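Local structure of 7,8-dihydro-6-hydroxymethylpterin pyrophosphokinase-dihydropteroate synthase (Plasmodium falciparum, 6JWY) at residues 130-135 / 216-221; 414-419 / 460-465; 604-609 / 685-690. The protein probably makes and uses a pterin diphosphate in folate synthesis, joining an ATP-dependent pyrophosphokinase to a dihydropteroate synthase that couples the product to 4-aminobenzoate. The protein carries 1 engineered substitution. All coordinates share one frame; numbering follows the deposited sequence.

Contact 1: residues 130-135 / 216-221; sequences ENYLLE and DFTIFM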
loop_
_atom_site.group_PDB
_atom_site.type_symbol
_atom_site.label_atom_id
_atom_site.label_comp_id
_atom_site.label_asym_id
_atom_site.label_seq_id
_atom_site.Cartn_x
_atom_site.Cartn_y
_atom_site.Cartn_z
ATOM N N GLU A 130 -25.450 -28.527 -32.709
ATOM C CA GLU A 130 -26.044 -29.621 -31.948
ATOM C C GLU A 130 -25.100 -30.813 -32.015
ATOM O O GLU A 130 -24.753 -31.425 -31.004
ATOM C CB GLU A 130 -27.378 -30.055 -32.560
ATOM C CG GLU A 130 -28.539 -29.131 -32.237
ATOM C CD GLU A 130 -28.426 -27.743 -32.845
ATOM O OE1 GLU A 130 -28.172 -27.651 -34.072
ATOM O OE2 GLU A 130 -28.564 -26.758 -32.088
ATOM N N ASN A 131 -24.680 -31.099 -33.246
ATOM C CA ASN A 131 -23.821 -32.228 -33.524
ATOM C C ASN A 131 -22.455 -32.005 -32.887
ATOM O O ASN A 131 -21.885 -32.937 -32.318
ATOM C CB ASN A 131 -23.734 -32.499 -35.023
ATOM C CG ASN A 131 -23.783 -33.982 -35.305
ATOM O OD1 ASN A 131 -22.759 -34.661 -35.251
ATOM N ND2 ASN A 131 -24.977 -34.490 -35.563
ATOM N N TYR A 132 -21.944 -30.767 -32.991
ATOM C CA TYR A 132 -20.628 -30.455 -32.459
ATOM C C TYR A 132 -20.627 -30.658 -30.948
ATOM O O TYR A 132 -19.721 -31.288 -30.407
ATOM C CB TYR A 132 -20.168 -29.036 -32.808
ATOM C CG TYR A 132 -18.911 -28.660 -32.070
ATOM C CD1 TYR A 132 -17.656 -28.939 -32.593
ATOM C CD2 TYR A 132 -18.980 -28.111 -30.801
ATOM C CE1 TYR A 132 -16.498 -28.648 -31.886
ATOM C CE2 TYR A 132 -17.838 -27.820 -30.078
ATOM C CZ TYR A 132 -16.595 -28.082 -30.626
ATOM O OH TYR A 132 -15.481 -27.775 -29.909
ATOM N N LEU A 133 -21.647 -30.114 -30.274
ATOM C CA LEU A 133 -21.704 -30.180 -28.822
ATOM C C LEU A 133 -21.827 -31.622 -28.329
ATOM O O LEU A 133 -21.269 -31.961 -27.283
ATOM C CB LEU A 133 -22.856 -29.313 -28.315
ATOM C CG LEU A 133 -22.689 -27.820 -28.583
ATOM C CD1 LEU A 133 -24.003 -27.083 -28.387
ATOM C CD2 LEU A 133 -21.592 -27.231 -27.702
ATOM N N LEU A 134 -22.550 -32.466 -29.079
ATOM C CA LEU A 134 -22.742 -33.846 -28.671
ATOM C C LEU A 134 -21.390 -34.559 -28.665
ATOM O O LEU A 134 -21.014 -35.186 -27.669
ATOM C CB LEU A 134 -23.760 -34.503 -29.614
ATOM C CG LEU A 134 -23.967 -36.015 -29.468
ATOM C CD1 LEU A 134 -24.610 -36.363 -28.131
ATOM C CD2 LEU A 134 -24.798 -36.565 -30.621
ATOM N N GLU A 135 -20.655 -34.410 -29.773
ATOM C CA GLU A 135 -19.373 -35.070 -29.980
ATOM C C GLU A 135 -18.305 -34.500 -29.043
ATOM O O GLU A 135 -17.477 -35.258 -28.535
ATOM C CB GLU A 135 -18.961 -34.967 -31.450
ATOM C CG GLU A 135 -19.993 -35.541 -32.412
ATOM C CD GLU A 135 -19.966 -37.044 -32.665
ATOM O OE1 GLU A 135 -19.244 -37.769 -31.940
ATOM O OE2 GLU A 135 -20.672 -37.494 -33.602
ATOM N N ASP A 216 -14.017 -19.673 -39.376
ATOM C CA ASP A 216 -15.204 -19.782 -38.543
ATOM C C ASP A 216 -15.743 -21.208 -38.559
ATOM O O ASP A 216 -16.921 -21.432 -38.280
ATOM C CB ASP A 216 -16.280 -18.780 -38.946
ATOM C CG ASP A 216 -16.684 -18.893 -40.393
ATOM O OD1 ASP A 216 -16.129 -19.784 -41.123
ATOM O OD2 ASP A 216 -17.540 -18.073 -40.784
ATOM N N PHE A 217 -14.858 -22.163 -38.849
ATOM C CA PHE A 217 -15.240 -23.539 -39.099
ATOM C C PHE A 217 -15.678 -24.228 -37.814
ATOM O O PHE A 217 -15.084 -24.011 -36.756
ATOM C CB PHE A 217 -14.055 -24.297 -39.694
ATOM C CG PHE A 217 -13.581 -23.751 -41.018
ATOM C CD1 PHE A 217 -14.370 -22.877 -41.746
ATOM C CD2 PHE A 217 -12.355 -24.127 -41.539
ATOM C CE1 PHE A 217 -13.944 -22.384 -42.970
ATOM C CE2 PHE A 217 -11.925 -23.627 -42.762
ATOM C CZ PHE A 217 -12.727 -22.770 -43.482
ATOM N N THR A 218 -16.737 -25.051 -37.929
ATOM C CA THR A 218 -17.071 -26.048 -36.921
ATOM C C THR A 218 -16.869 -27.434 -37.523
ATOM O O THR A 218 -17.573 -27.791 -38.459
ATOM C CB THR A 218 -18.520 -25.913 -36.460
ATOM O OG1 THR A 218 -18.743 -24.550 -36.104
ATOM C CG2 THR A 218 -18.826 -26.809 -35.286
ATOM N N ILE A 219 -15.904 -28.188 -36.981
ATOM C CA ILE A 219 -15.472 -29.446 -37.563
ATOM C C ILE A 219 -15.310 -30.461 -36.443
ATOM O O ILE A 219 -14.716 -30.143 -35.421
ATOM C CB ILE A 219 -14.129 -29.291 -38.292
ATOM C CG1 ILE A 219 -14.251 -28.523 -39.608
ATOM C CG2 ILE A 219 -13.452 -30.643 -38.481
ATOM C CD1 ILE A 219 -12.901 -28.070 -40.150
ATOM N N PHE A 220 -15.801 -31.685 -36.688
ATOM C CA PHE A 220 -15.594 -32.829 -35.812
ATOM C C PHE A 220 -15.503 -34.127 -36.621
ATOM O O PHE A 220 -16.517 -34.676 -37.057
ATOM C CB PHE A 220 -16.680 -32.881 -34.738
ATOM C CG PHE A 220 -16.162 -33.491 -33.462
ATOM C CD1 PHE A 220 -15.779 -34.823 -33.420
ATOM C CD2 PHE A 220 -16.020 -32.725 -32.319
ATOM C CE1 PHE A 220 -15.264 -35.380 -32.260
ATOM C CE2 PHE A 220 -15.520 -33.286 -31.155
ATOM C CZ PHE A 220 -15.134 -34.610 -31.130
ATOM N N MET A 221 -14.272 -34.613 -36.805
ATOM C CA MET A 221 -13.985 -35.746 -37.668
ATOM C C MET A 221 -13.384 -36.845 -36.809
ATOM O O MET A 221 -12.304 -36.653 -36.239
ATOM C CB MET A 221 -12.936 -35.402 -38.724
ATOM C CG MET A 221 -13.369 -34.366 -39.705
ATOM S SD MET A 221 -12.232 -34.329 -41.119
ATOM C CE MET A 221 -13.394 -33.741 -42.361
#

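Contact 2: residues 414-419 / 460-465; sequences AVQRMF and QKEWND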
loop_
_atom_site.group_PDB
_atom_site.type_symbol
_atom_site.label_atom_id
_atom_site.label_comp_id
_atom_site.label_asym_id
_atom_site.label_seq_id
_atom_site.Cartn_x
_atom_site.Cartn_y
_atom_site.Cartn_z
ATOM N N ALA A 414 33.316 3.977 -17.500
ATOM C CA ALA A 414 31.921 3.595 -17.678
ATOM C C ALA A 414 31.689 2.136 -17.282
ATOM O O ALA A 414 30.743 1.856 -16.553
ATOM C CB ALA A 414 31.463 3.896 -19.081
ATOM N N VAL A 415 32.578 1.224 -17.710
ATOM C CA VAL A 415 32.488 -0.181 -17.346
ATOM C C VAL A 415 32.719 -0.382 -15.853
ATOM O O VAL A 415 32.260 -1.374 -15.285
ATOM C CB VAL A 415 33.459 -1.051 -18.155
ATOM C CG1 VAL A 415 33.467 -2.494 -17.660
ATOM C CG2 VAL A 415 33.113 -1.013 -19.635
ATOM N N GLN A 416 33.486 0.495 -15.207
ATOM C CA GLN A 416 33.651 0.247 -13.785
ATOM C C GLN A 416 32.326 0.577 -13.105
ATOM O O GLN A 416 31.818 -0.235 -12.319
ATOM C CB GLN A 416 34.920 0.877 -13.195
ATOM C CG GLN A 416 36.211 0.237 -13.709
ATOM C CD GLN A 416 36.082 -1.177 -14.252
ATOM O OE1 GLN A 416 35.899 -2.158 -13.515
ATOM N NE2 GLN A 416 36.208 -1.307 -15.568
ATOM N N ARG A 417 31.760 1.730 -13.503
ATOM C CA ARG A 417 30.460 2.183 -13.051
ATOM C C ARG A 417 29.438 1.067 -13.275
ATOM O O ARG A 417 28.614 0.785 -12.396
ATOM C CB ARG A 417 30.091 3.484 -13.762
ATOM C CG ARG A 417 29.206 4.414 -12.951
ATOM C CD ARG A 417 28.379 3.748 -11.860
ATOM N NE ARG A 417 27.210 4.505 -11.419
ATOM C CZ ARG A 417 26.695 4.454 -10.191
ATOM N NH1 ARG A 417 27.279 3.721 -9.254
ATOM N NH2 ARG A 417 25.614 5.154 -9.892
ATOM N N MET A 418 29.538 0.379 -14.416
ATOM C CA MET A 418 28.586 -0.685 -14.672
ATOM C C MET A 418 28.663 -1.728 -13.569
ATOM O O MET A 418 27.641 -2.131 -13.008
ATOM C CB MET A 418 28.799 -1.338 -16.041
ATOM C CG MET A 418 28.038 -0.586 -17.111
ATOM S SD MET A 418 28.338 -1.119 -18.798
ATOM C CE MET A 418 27.307 -2.586 -18.870
ATOM N N PHE A 419 29.908 -2.131 -13.282
ATOM C CA PHE A 419 30.280 -3.154 -12.311
ATOM C C PHE A 419 29.932 -2.694 -10.897
ATOM O O PHE A 419 29.394 -3.468 -10.117
ATOM C CB PHE A 419 31.753 -3.548 -12.483
ATOM C CG PHE A 419 31.977 -4.729 -13.388
ATOM C CD1 PHE A 419 31.639 -6.006 -12.972
ATOM C CD2 PHE A 419 32.494 -4.563 -14.664
ATOM C CE1 PHE A 419 31.822 -7.102 -13.807
ATOM C CE2 PHE A 419 32.681 -5.657 -15.497
ATOM C CZ PHE A 419 32.328 -6.922 -15.079
ATOM N N GLN A 460 31.356 -6.367 -22.132
ATOM C CA GLN A 460 31.131 -7.762 -22.481
ATOM C C GLN A 460 32.428 -8.562 -22.317
ATOM O O GLN A 460 32.407 -9.682 -21.797
ATOM C CB GLN A 460 30.553 -7.880 -23.892
ATOM C CG GLN A 460 29.467 -8.942 -24.034
ATOM C CD GLN A 460 28.123 -8.637 -23.395
ATOM O OE1 GLN A 460 27.385 -9.554 -23.029
ATOM N NE2 GLN A 460 27.767 -7.359 -23.274
ATOM N N LYS A 461 33.553 -7.964 -22.742
ATOM C CA LYS A 461 34.886 -8.537 -22.579
ATOM C C LYS A 461 35.250 -8.660 -21.096
ATOM O O LYS A 461 35.704 -9.713 -20.653
ATOM C CB LYS A 461 35.928 -7.730 -23.365
ATOM C CG LYS A 461 37.339 -7.668 -22.781
ATOM C CD LYS A 461 38.093 -8.996 -22.734
ATOM C CE LYS A 461 39.330 -8.960 -21.855
ATOM N NZ LYS A 461 39.871 -10.319 -21.591
ATOM N N GLU A 462 35.051 -7.576 -20.337
ATOM C CA GLU A 462 35.424 -7.531 -18.937
ATOM C C GLU A 462 34.541 -8.457 -18.098
ATOM O O GLU A 462 34.904 -8.802 -16.976
ATOM C CB GLU A 462 35.282 -6.100 -18.428
ATOM C CG GLU A 462 36.195 -5.788 -17.265
ATOM C CD GLU A 462 37.549 -5.307 -17.738
ATOM O OE1 GLU A 462 37.676 -4.091 -18.001
ATOM O OE2 GLU A 462 38.463 -6.153 -17.870
ATOM N N TRP A 463 33.371 -8.846 -18.620
ATOM C CA TRP A 463 32.494 -9.731 -17.866
ATOM C C TRP A 463 32.885 -11.183 -18.120
ATOM O O TRP A 463 32.656 -12.037 -17.267
ATOM C CB TRP A 463 30.995 -9.503 -18.160
ATOM C CG TRP A 463 30.131 -10.503 -17.452
ATOM C CD1 TRP A 463 29.749 -11.734 -17.908
ATOM C CD2 TRP A 463 29.602 -10.383 -16.122
ATOM N NE1 TRP A 463 29.020 -12.388 -16.949
ATOM C CE2 TRP A 463 28.915 -11.582 -15.844
ATOM C CE3 TRP A 463 29.629 -9.376 -15.144
ATOM C CZ2 TRP A 463 28.254 -11.793 -14.633
ATOM C CZ3 TRP A 463 28.988 -9.590 -13.939
ATOM C CH2 TRP A 463 28.308 -10.786 -13.692
ATOM N N ASN A 464 33.422 -11.452 -19.317
ATOM C CA ASN A 464 33.727 -12.811 -19.742
ATOM C C ASN A 464 35.051 -13.266 -19.121
ATOM O O ASN A 464 35.368 -14.460 -19.146
ATOM C CB ASN A 464 33.669 -12.969 -21.268
ATOM C CG ASN A 464 32.270 -13.215 -21.803
ATOM O OD1 ASN A 464 31.583 -14.137 -21.367
ATOM N ND2 ASN A 464 31.847 -12.411 -22.767
ATOM N N ASP A 465 35.795 -12.296 -18.558
ATOM C CA ASP A 465 37.010 -12.527 -17.789
ATOM C C ASP A 465 36.697 -13.353 -16.539
ATOM O O ASP A 465 37.470 -14.239 -16.180
ATOM C CB ASP A 465 37.741 -11.215 -17.485
ATOM C CG ASP A 465 38.571 -10.717 -18.659
ATOM O OD1 ASP A 465 38.679 -11.466 -19.658
ATOM O OD2 ASP A 465 39.108 -9.584 -18.569
#

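Contact 3: residues 604-609 / 685-690; sequences IGYSRK and IRVHDV. With CKL (4-[(2-azanyl-4-oxidanylidene-7,8-dihydro-3~{H}-pteridin-6-yl)methylamino]-~{N}-(5,6-dimethoxypyrimidin-4-yl)benzenesulfonamide), chain C; ACT (acetate ion), chain J.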
loop_
_atom_site.group_PDB
_atom_site.type_symbol
_atom_site.label_atom_id
_atom_site.label_comp_id
_atom_site.label_asym_id
_atom_site.label_seq_id
_atom_site.Cartn_x
_atom_site.Cartn_y
_atom_site.Cartn_z
ATOM N N ILE A 604 9.068 2.463 -15.042
ATOM C CA ILE A 604 9.001 3.918 -14.914
ATOM C C ILE A 604 10.394 4.482 -14.660
ATOM O O ILE A 604 11.274 3.811 -14.129
ATOM C CB ILE A 604 7.980 4.424 -13.864
ATOM C CG1 ILE A 604 8.432 4.150 -12.431
ATOM C CG2 ILE A 604 6.578 3.877 -14.090
ATOM C CD1 ILE A 604 7.449 4.631 -11.398
ATOM N N GLY A 605 10.576 5.743 -15.042
ATOM C CA GLY A 605 11.787 6.461 -14.701
ATOM C C GLY A 605 11.448 7.840 -14.150
ATOM O O GLY A 605 11.044 8.725 -14.894
ATOM N N TYR A 606 11.620 8.000 -12.840
ATOM C CA TYR A 606 11.270 9.236 -12.168
ATOM C C TYR A 606 12.558 9.922 -11.754
ATOM O O TYR A 606 12.542 11.088 -11.355
ATOM C CB TYR A 606 10.452 8.947 -10.908
ATOM C CG TYR A 606 11.059 7.915 -9.984
ATOM C CD1 TYR A 606 12.119 8.252 -9.138
ATOM C CD2 TYR A 606 10.555 6.613 -9.924
ATOM C CE1 TYR A 606 12.673 7.319 -8.279
ATOM C CE2 TYR A 606 11.103 5.670 -9.062
ATOM C CZ TYR A 606 12.163 6.030 -8.235
ATOM O OH TYR A 606 12.733 5.128 -7.381
ATOM N N SER A 607 13.666 9.176 -11.854
ATOM C CA SER A 607 14.838 9.501 -11.064
ATOM C C SER A 607 15.387 10.875 -11.442
ATOM O O SER A 607 15.863 11.085 -12.554
ATOM C CB SER A 607 15.865 8.422 -11.200
ATOM O OG SER A 607 17.060 8.781 -10.529
ATOM N N ARG A 608 15.298 11.809 -10.493
ATOM C CA ARG A 608 16.028 13.073 -10.508
ATOM C C ARG A 608 15.304 14.045 -11.426
ATOM O O ARG A 608 15.820 15.117 -11.708
ATOM C CB ARG A 608 17.490 12.930 -10.954
ATOM C CG ARG A 608 18.399 12.228 -9.956
ATOM C CD ARG A 608 19.844 12.214 -10.456
ATOM N NE ARG A 608 20.819 11.582 -9.565
ATOM C CZ ARG A 608 22.143 11.521 -9.783
ATOM N NH1 ARG A 608 22.673 12.063 -10.870
ATOM N NH2 ARG A 608 22.937 10.914 -8.911
ATOM N N LYS A 609 14.123 13.650 -11.907
ATOM C CA LYS A 609 13.352 14.547 -12.754
ATOM C C LYS A 609 12.876 15.729 -11.909
ATOM O O LYS A 609 12.844 15.655 -10.681
ATOM C CB LYS A 609 12.296 13.785 -13.570
ATOM C CG LYS A 609 12.898 12.818 -14.586
ATOM C CD LYS A 609 11.934 11.892 -15.299
ATOM C CE LYS A 609 12.604 11.240 -16.487
ATOM N NZ LYS A 609 11.951 9.966 -16.869
ATOM N N ILE A 685 11.877 0.079 -12.029
ATOM C CA ILE A 685 12.094 1.508 -11.805
ATOM C C ILE A 685 13.494 1.890 -12.289
ATOM O O ILE A 685 14.494 1.247 -11.946
ATOM C CB ILE A 685 11.872 1.910 -10.322
ATOM C CG1 ILE A 685 12.812 1.194 -9.336
ATOM C CG2 ILE A 685 10.394 1.791 -9.921
ATOM C CD1 ILE A 685 12.627 1.598 -7.886
ATOM N N ARG A 686 13.566 2.950 -13.104
ATOM C CA ARG A 686 14.814 3.350 -13.749
ATOM C C ARG A 686 15.487 4.435 -12.910
ATOM O O ARG A 686 14.933 5.517 -12.808
ATOM C CB ARG A 686 14.484 3.900 -15.141
ATOM C CG ARG A 686 15.683 4.034 -16.065
ATOM C CD ARG A 686 15.340 4.700 -17.386
ATOM N NE ARG A 686 16.501 5.147 -18.138
ATOM C CZ ARG A 686 17.017 6.381 -18.085
ATOM N NH1 ARG A 686 18.076 6.664 -18.828
ATOM N NH2 ARG A 686 16.485 7.320 -17.307
ATOM N N VAL A 687 16.666 4.164 -12.325
ATOM C CA VAL A 687 17.195 5.035 -11.277
ATOM C C VAL A 687 18.698 5.288 -11.448
ATOM O O VAL A 687 19.448 4.410 -11.912
ATOM C CB VAL A 687 16.911 4.468 -9.863
ATOM C CG1 VAL A 687 15.435 4.463 -9.517
ATOM C CG2 VAL A 687 17.491 3.085 -9.659
ATOM N N HIS A 688 19.128 6.486 -11.011
ATOM C CA HIS A 688 20.540 6.851 -10.865
ATOM C C HIS A 688 21.152 6.263 -9.597
ATOM O O HIS A 688 22.244 5.710 -9.654
ATOM C CB HIS A 688 20.735 8.373 -10.782
ATOM C CG HIS A 688 20.377 9.062 -12.053
ATOM N ND1 HIS A 688 19.133 9.676 -12.230
ATOM C CD2 HIS A 688 21.060 9.185 -13.215
ATOM C CE1 HIS A 688 19.075 10.162 -13.454
ATOM N NE2 HIS A 688 20.251 9.870 -14.078
ATOM N N ASP A 689 20.457 6.422 -8.459
ATOM C CA ASP A 689 20.932 6.046 -7.131
ATOM C C ASP A 689 20.594 4.592 -6.778
ATOM O O ASP A 689 19.634 4.332 -6.062
ATOM C CB ASP A 689 20.338 7.038 -6.140
ATOM C CG ASP A 689 20.607 8.458 -6.625
ATOM O OD1 ASP A 689 21.798 8.775 -6.840
ATOM O OD2 ASP A 689 19.635 9.231 -6.821
ATOM N N VAL A 690 21.407 3.641 -7.254
ATOM C CA VAL A 690 21.153 2.219 -7.108
ATOM C C VAL A 690 21.218 1.799 -5.640
ATOM O O VAL A 690 20.240 1.290 -5.092
ATOM C CB VAL A 690 22.092 1.382 -7.995
ATOM C CG1 VAL A 690 21.878 -0.117 -7.822
ATOM C CG2 VAL A 690 21.938 1.753 -9.454
HETATM C C2 CKL C . 12.579 5.387 -20.254
HETATM C C4 CKL C . 12.188 7.285 -18.898
HETATM C C5 CKL C . 13.438 7.917 -19.339
HETATM C C6 CKL C . 14.198 7.114 -20.313
HETATM O O24 CKL C . 11.746 16.822 -16.455
HETATM S S21 CKL C . 13.181 16.639 -16.397
HETATM O O23 CKL C . 13.511 16.556 -15.012
HETATM N N22 CKL C . 14.117 17.832 -16.982
HETATM C C25 CKL C . 13.693 18.901 -17.702
HETATM C C30 CKL C . 14.621 19.865 -18.075
HETATM O O31 CKL C . 15.946 19.739 -17.728
HETATM C C32 CKL C . 16.892 19.188 -18.648
HETATM C C29 CKL C . 14.185 20.968 -18.789
HETATM O O33 CKL C . 15.080 21.945 -19.167
HETATM C C34 CKL C . 14.750 23.343 -19.109
HETATM N N28 CKL C . 12.870 21.064 -19.116
HETATM C C27 CKL C . 11.985 20.118 -18.750
HETATM N N26 CKL C . 12.383 19.049 -18.046
HETATM C C18 CKL C . 13.619 15.375 -17.291
HETATM C C17 CKL C . 14.865 14.793 -17.050
HETATM C C16 CKL C . 15.265 13.708 -17.819
HETATM C C19 CKL C . 12.794 14.888 -18.319
HETATM C C20 CKL C . 13.204 13.796 -19.086
HETATM C C15 CKL C . 14.437 13.188 -18.819
HETATM N N14 CKL C . 14.838 12.097 -19.559
HETATM C C13 CKL C . 15.722 10.999 -19.141
HETATM C C8 CKL C . 15.065 9.660 -19.454
HETATM C C9 CKL C . 15.863 8.878 -20.429
HETATM N N10 CKL C . 15.334 7.604 -20.797
HETATM N N1 CKL C . 13.758 5.878 -20.722
HETATM N N7 CKL C . 13.884 9.155 -18.923
HETATM O O12 CKL C . 11.461 7.869 -18.063
HETATM N N3 CKL C . 11.826 6.079 -19.386
HETATM N N11 CKL C . 12.123 4.201 -20.697
HETATM C C ACT J . 18.674 10.478 -17.225
HETATM O O ACT J . 18.643 9.394 -17.881
HETATM O OXT ACT J . 17.677 10.988 -16.654
HETATM C CH3 ACT J . 20.018 11.227 -17.090
HETATM O O HOH W 1 17.636 7.834 -8.106
#

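Contact 1: residues 130-135 / 216-221
Glu135 rests its CB squarely on the phenyl ring of Phe220. The methylene carbon stands 3.5 Å from the ring centroid and only 3° off its normal, a CH-pi contact made over the centre of the face, while beyond it the carbonyl of the same residue reaches the ring's far end, Glu135 O lying 3.6 Å from Phe220 CZ. Tyr132 comes at the same ring from another side: its CE1 sits at the edge, near the ring plane, 4.1 Å from Phe220 CD2, and the two side chains run roughly perpendicular. The near end of Tyr132 is met by Thr218, whose methyl CG2 lies 3.6 Å from Tyr132 CB and equally close to CD1. One face and one edge of Phe220 are thus taken by a single helical turn.

The Tyr132 torsion and the outer partners help fix this placement. CG is anti to the backbone N (chi1 171°), which sends the ring between Thr218 and Phe220, and its hydroxyl is hydrogen-bonded to Pro319 O. The carboxylate of Glu135 bends off the phenyl ring and forms a salt bridge with Lys222, just past the strand, so the aliphatic part of the chain does the packing and the charge is paired elsewhere. Ahead of the strand, Thr218 N is held by the carboxylate of Glu126, close before the helix.

Strand 219-221 pairs antiparallel with 316-318, and Phe220 also touches Ser317 there. The side chain of Phe220 comes to about 7 Å from the bound ATP and lies near Phe315, a nucleotide-binding residue. The arrangement is a helix packed against the small two-stranded sheet that borders the nucleotide pocket of the HPPK domain.

Contact 2: residues 414-419 / 460-465
Phe419 and Trp463 meet rim to rim. Their ring planes are only 16° apart, yet neither ring covers the other: the centroid of the phenyl ring is 5.8 Å from that of the six-membered indole ring, and the nearest atoms, Phe419 CE1 and Trp463 CE3, approach to 3.4 Å. This is an apolar junction of two ring margins and not a stack. Trp463 leaves the helix with CG anti to the backbone N (chi1 175°), which carries the indole along the flank of its helix to the end of the phenylalanine.

Glu462 also packs against the Phe419 ring, at CE2 and CZ. Its aliphatic stem runs obliquely past the ring, Glu462 CG lying 3.9 Å from Phe419 CE2, while the backbone oxygen Glu462 O lies 3.7 Å from Phe419 CZ. Val415, one turn earlier, adds a methyl to the same patch: its CG1 lies in the plane of the phenyl ring at the edge and 4.1 Å from Glu462 CB. Further out, Gln416 and Glu462 cross almost perpendicularly, with Gln416 NE2 4.0 Å from Glu462 OE1; that amide nitrogen is instead hydrogen-bonded to Lys412 O of its own helix.

The axes of the two short helical segments pass 10.9 Å apart, at 51°. Phe459, a turn before Trp463, meets the Phe419 ring and also touches Val415 and Met418, continuing the hydrophobic seam. Helix 411-423 follows strand 390-396, and helix 448-464 follows strand 428-432. The contact therefore joins two successive helices on the outside of the barrel, with Met418 touching Leu395 of strand 390-396 as well as Phe459.

Contact 3: residues 604-609 / 685-690
The guanidinium of Arg608 lies flat on the imidazole of His688, their planes 18° apart and their centres separated by 4.3 Å. The edges of both groups are engaged as well: Arg608 NH2 forms a salt bridge with Asp689 OD1 (3.2 Å), and at the imidazole rim Ser607 OG and His688 ND1 share a hydrogen bond of 2.8 Å. A second guanidinium, that of Arg686, carries pterin atom N10 of the ligand over the centre of one face, while its edge grips an acetate oxygen through NH1 and NH2; Arg686 NE is tied to Asp430. The Tyr606 ring takes Ile685 CG2 at its edge.

A water joins Ser607 OG to Asp689 N and OD2. Lys609 reaches back, its extended chain placing NZ 2.9 Å from ligand N7, where it also binds Gly605 O. The strands are stitched by Arg686 N, which donates to Ile604 O at 2.7 Å.

Strands 603-604 and 684-687 are parallel neighbours in the TIM barrel, and the residues following them line its mouth. Arg686 covers one face of the pterin and Lys609 meets its edge at N7; the acetate lies between Arg686 and His688, probably where a diphosphate would bind. Asp689 is part of a magnesium site seen in this protein. This is the pterin site of a dihydropteroate synthase, with what is probably its diphosphate pocket alongside.

In the fold
The three contacts divide between two catalytic units. Contact 1 belongs to the pyrophosphokinase part, beside bound ATP, and lies on the other side of the chain's centre from contacts 2 and 3; its centre is about 55 Å from that of contact 3 and about 60 Å from that of contact 2. Contacts 2 and 3 share the pterin-binding barrel, with centres about 22 Å apart. They touch directly, Arg417 NH2 lying 3.4 Å from His688 O, so a side chain of helix 411-423 reaches the loop at the synthase site. Contact 3 supplies part of the site of the pterin-sulfa ligand, whereas contact 2 is packing on the barrel's outer layer, away from the annotated sites.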